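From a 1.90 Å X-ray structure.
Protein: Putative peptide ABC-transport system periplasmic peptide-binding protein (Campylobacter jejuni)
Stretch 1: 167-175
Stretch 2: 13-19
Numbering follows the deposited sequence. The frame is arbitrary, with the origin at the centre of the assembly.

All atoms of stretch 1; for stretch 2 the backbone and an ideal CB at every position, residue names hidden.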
# COMPACT_ATOMS: atom_id res chain seq x y z
N LYS A 167 21.02 6.39 -13.10
CA LYS A 167 20.43 6.08 -14.39
C LYS A 167 19.32 5.06 -14.25
O LYS A 167 19.12 4.47 -13.18
CB LYS A 167 21.48 5.57 -15.36
CG LYS A 167 22.03 4.19 -15.08
CD LYS A 167 22.82 3.72 -16.29
CE LYS A 167 23.50 2.39 -16.05
NZ LYS A 167 24.24 1.86 -17.24
N TRP A 168 18.61 4.84 -15.34
CA TRP A 168 17.42 4.02 -15.28
C TRP A 168 17.28 3.24 -16.57
O TRP A 168 17.14 3.82 -17.64
CB TRP A 168 16.21 4.93 -15.03
CG TRP A 168 14.87 4.30 -14.89
CD1 TRP A 168 14.54 2.97 -14.98
CD2 TRP A 168 13.66 5.00 -14.62
NE1 TRP A 168 13.18 2.80 -14.79
CE2 TRP A 168 12.62 4.03 -14.56
CE3 TRP A 168 13.34 6.35 -14.41
CZ2 TRP A 168 11.29 4.37 -14.31
CZ3 TRP A 168 12.03 6.70 -14.16
CH2 TRP A 168 11.00 5.70 -14.12
N LYS A 169 17.30 1.92 -16.47
CA LYS A 169 17.05 1.09 -17.63
C LYS A 169 15.62 0.60 -17.52
O LYS A 169 15.33 -0.29 -16.74
CB LYS A 169 18.05 -0.06 -17.68
CG LYS A 169 18.12 -0.82 -18.98
CD LYS A 169 19.47 -1.53 -19.04
CE LYS A 169 19.45 -2.78 -19.91
NZ LYS A 169 20.72 -3.56 -19.73
N LYS A 170 14.74 1.17 -18.33
CA LYS A 170 13.30 1.02 -18.14
C LYS A 170 12.83 -0.43 -18.05
O LYS A 170 13.21 -1.28 -18.88
CB LYS A 170 12.55 1.74 -19.25
CG LYS A 170 11.03 1.58 -19.19
CD LYS A 170 10.39 2.42 -18.10
CE LYS A 170 8.87 2.33 -18.18
NZ LYS A 170 8.22 2.76 -16.92
N GLY A 171 12.04 -0.72 -17.01
CA GLY A 171 11.51 -2.05 -16.76
C GLY A 171 12.51 -3.01 -16.11
O GLY A 171 12.13 -4.09 -15.66
N GLU A 172 13.77 -2.61 -16.07
CA GLU A 172 14.85 -3.46 -15.57
C GLU A 172 15.35 -3.03 -14.19
O GLU A 172 15.29 -3.80 -13.23
CB GLU A 172 16.02 -3.46 -16.55
CG GLU A 172 16.08 -4.64 -17.52
CD GLU A 172 17.50 -4.87 -18.04
OE1 GLU A 172 18.45 -4.88 -17.23
OE2 GLU A 172 17.67 -5.03 -19.27
N TYR A 173 15.86 -1.81 -14.09
CA TYR A 173 16.41 -1.34 -12.82
C TYR A 173 16.57 0.18 -12.78
O TYR A 173 16.60 0.84 -13.82
CB TYR A 173 17.77 -2.00 -12.55
CG TYR A 173 18.88 -1.56 -13.48
CD1 TYR A 173 19.65 -0.43 -13.18
CD2 TYR A 173 19.20 -2.27 -14.64
CE1 TYR A 173 20.68 -0.02 -14.02
CE2 TYR A 173 20.23 -1.87 -15.47
CZ TYR A 173 20.97 -0.74 -15.16
OH TYR A 173 22.00 -0.33 -15.97
N VAL A 174 16.70 0.72 -11.58
CA VAL A 174 17.11 2.11 -11.40
C VAL A 174 18.38 2.04 -10.58
O VAL A 174 18.45 1.23 -9.66
CB VAL A 174 16.03 2.98 -10.68
CG1 VAL A 174 16.35 4.45 -10.80
CG2 VAL A 174 14.61 2.69 -11.24
N GLU A 175 19.39 2.83 -10.94
CA GLU A 175 20.67 2.85 -10.23
C GLU A 175 20.91 4.19 -9.50
O GLU A 175 20.66 5.26 -10.06
CB GLU A 175 21.83 2.56 -11.18
CG GLU A 175 23.22 2.75 -10.52
CD GLU A 175 24.37 2.59 -11.51
OE1 GLU A 175 24.08 2.09 -12.61
OE2 GLU A 175 25.54 2.98 -11.18
N UNK A 13 7.42 -4.01 -7.45
CA UNK A 13 6.77 -2.94 -8.20
C UNK A 13 7.74 -1.81 -8.50
O UNK A 13 8.68 -1.59 -7.74
CB UNK A 13 5.56 -2.40 -7.43
N UNK A 14 7.52 -1.13 -9.62
CA UNK A 14 8.26 0.03 -9.98
C UNK A 14 7.27 1.19 -10.08
O UNK A 14 6.07 1.03 -9.83
CB UNK A 14 9.03 -0.19 -11.28
N UNK A 15 7.79 2.36 -10.43
CA UNK A 15 6.93 3.52 -10.66
C UNK A 15 7.44 4.29 -11.88
O UNK A 15 8.67 4.44 -12.06
CB UNK A 15 6.89 4.42 -9.43
N UNK A 16 6.54 4.75 -12.74
CA UNK A 16 6.97 5.46 -13.95
C UNK A 16 7.42 6.89 -13.69
O UNK A 16 8.09 7.48 -14.53
CB UNK A 16 5.83 5.47 -14.97
N UNK A 17 7.01 7.48 -12.58
CA UNK A 17 7.43 8.88 -12.29
C UNK A 17 7.99 8.90 -10.88
O UNK A 17 7.27 8.63 -9.91
CB UNK A 17 6.27 9.87 -12.43
N UNK A 18 9.31 9.09 -10.77
CA UNK A 18 9.92 9.07 -9.45
C UNK A 18 9.74 10.44 -8.85
O UNK A 18 10.66 11.25 -8.79
CB UNK A 18 11.40 8.68 -9.51
N UNK A 19 8.53 10.67 -8.35
CA UNK A 19 8.10 11.98 -7.91
C UNK A 19 7.08 11.75 -6.81
O UNK A 19 6.07 11.08 -7.04
CB UNK A 19 7.52 12.81 -9.06

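Stretch 1 is a hairpin: strands 167-169 and 173-175 pair through their backbones, and the turn between them carries Lys-170 and Gly-171. Trp-168 and Val-174 point their CA-to-CB bonds toward stretch 2, which has no regular helix or strand of its own. The indole is the main feature offered to stretch 2, with the Lys-170 amine and Gly-171 beside it.

Position 13 lies out of reach of the hairpin, and nothing in stretch 1 selects its side chain. It is Asn-13.

Position 14 is different. Its CA-to-CB bond points toward the hairpin, yet no atom of stretch 1 comes within 5.5 Å of the ideal CB, so a short side chain would stop well before the turn. What lies ahead is polar: the indole NE1 of Trp-168, a donor, the amine of Lys-170 and the bare backbone of Gly-171. A long side chain with an acceptor suits best, Glu or Gln, with the nearby amine favouring the acid. The deposited residue is Glu-14, with chi1 p and chi2 t. Its OE1 lies 3.7 Å from Gly-171 CA, a close approach at a residue without a side chain. The indole is reached through a water, which donates to Glu-14 OE1 at 2.4 Å and accepts a weak hydrogen bond from Trp-168 NE1 at 3.3 Å. Lys-170 NZ stands 4.5 Å from Glu-14 OE2, a favourable pairing of charges but too long for a salt bridge.

Position 15 points its CA-to-CB bond away, so stretch 1 leaves its side chain largely free; an extended backbone (-139/138) is compatible with a beta-branched residue. It is Ile-15, and it meets the hairpin through its main chain, Ile-15 O lying 3.4 Å from Trp-168 CH2.

At position 16 the CB points away overall, but the ideal atom is 4.1 Å from Lys-170 NZ and 5.2 Å from Trp-168 CH2. Ala or Ser would fit, and a longer side chain could be accommodated if it followed the outward direction. The residue is Ala-16; its CB sits 4.1 Å from Lys-170 NZ, while its carbonyl does the closer work, with Ala-16 O 3.4 Å from Trp-168 CH2 at the ring edge, where aromatic hydrogens carry slight positive charge.

Position 17 faces away, with no part of stretch 1 near its CB. Many residues would serve; Arg-17 is found, its side chain hydrogen-bonded elsewhere in the structure.

Position 18 points toward the hairpin, its ideal CB 5.1 Å from Trp-168 CZ3, with the methyls of Val-174 beyond. An indole face beside a valine asks for an apolar side chain of medium length, such as Ile, Leu or Met. Ile-18, chi1 m and chi2 t, sends CD1 over the face of the six-membered ring of Trp-168 in a CH-pi contact, CD1 lying 4.3 Å from the centroid of that ring. Ile-18 CD1 also lies 3.9 Å from Trp-168 CZ3 and 4.1 Å from Val-174 CG1, touching both strands.

Position 19 is again out of reach; it is Asn-19.

Stretch 2, residues 13-19: NEIARIN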
# COMPACT_ATOMS: atom_id res chain seq x y z
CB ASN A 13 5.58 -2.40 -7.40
CG ASN A 13 4.57 -3.46 -7.10
OD1 ASN A 13 3.84 -3.88 -7.99
ND2 ASN A 13 4.52 -3.93 -5.85
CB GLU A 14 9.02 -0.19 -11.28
CG GLU A 14 8.15 -0.62 -12.44
CD GLU A 14 8.92 -0.78 -13.74
OE1 GLU A 14 10.13 -0.45 -13.76
OE2 GLU A 14 8.30 -1.23 -14.74
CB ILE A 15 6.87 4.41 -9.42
CG1 ILE A 15 5.95 5.62 -9.67
CG2 ILE A 15 8.30 4.95 -9.02
CD1 ILE A 15 5.48 6.23 -8.38
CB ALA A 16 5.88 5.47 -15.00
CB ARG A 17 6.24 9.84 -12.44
CG ARG A 17 5.74 10.01 -13.85
CD ARG A 17 4.48 10.90 -13.89
NE ARG A 17 3.30 10.20 -13.42
CZ ARG A 17 2.07 10.73 -13.39
NH1 ARG A 17 1.84 11.98 -13.77
NH2 ARG A 17 1.07 10.00 -12.96
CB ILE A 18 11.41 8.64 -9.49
CG1 ILE A 18 11.54 7.23 -10.12
CG2 ILE A 18 11.97 8.58 -8.06
CD1 ILE A 18 13.00 6.79 -10.39
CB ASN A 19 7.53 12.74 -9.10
CG ASN A 19 6.99 14.10 -8.74
OD1 ASN A 19 6.65 14.39 -7.59
ND2 ASN A 19 6.93 14.95 -9.73
O HOH W 1 12.20 0.32 -12.79
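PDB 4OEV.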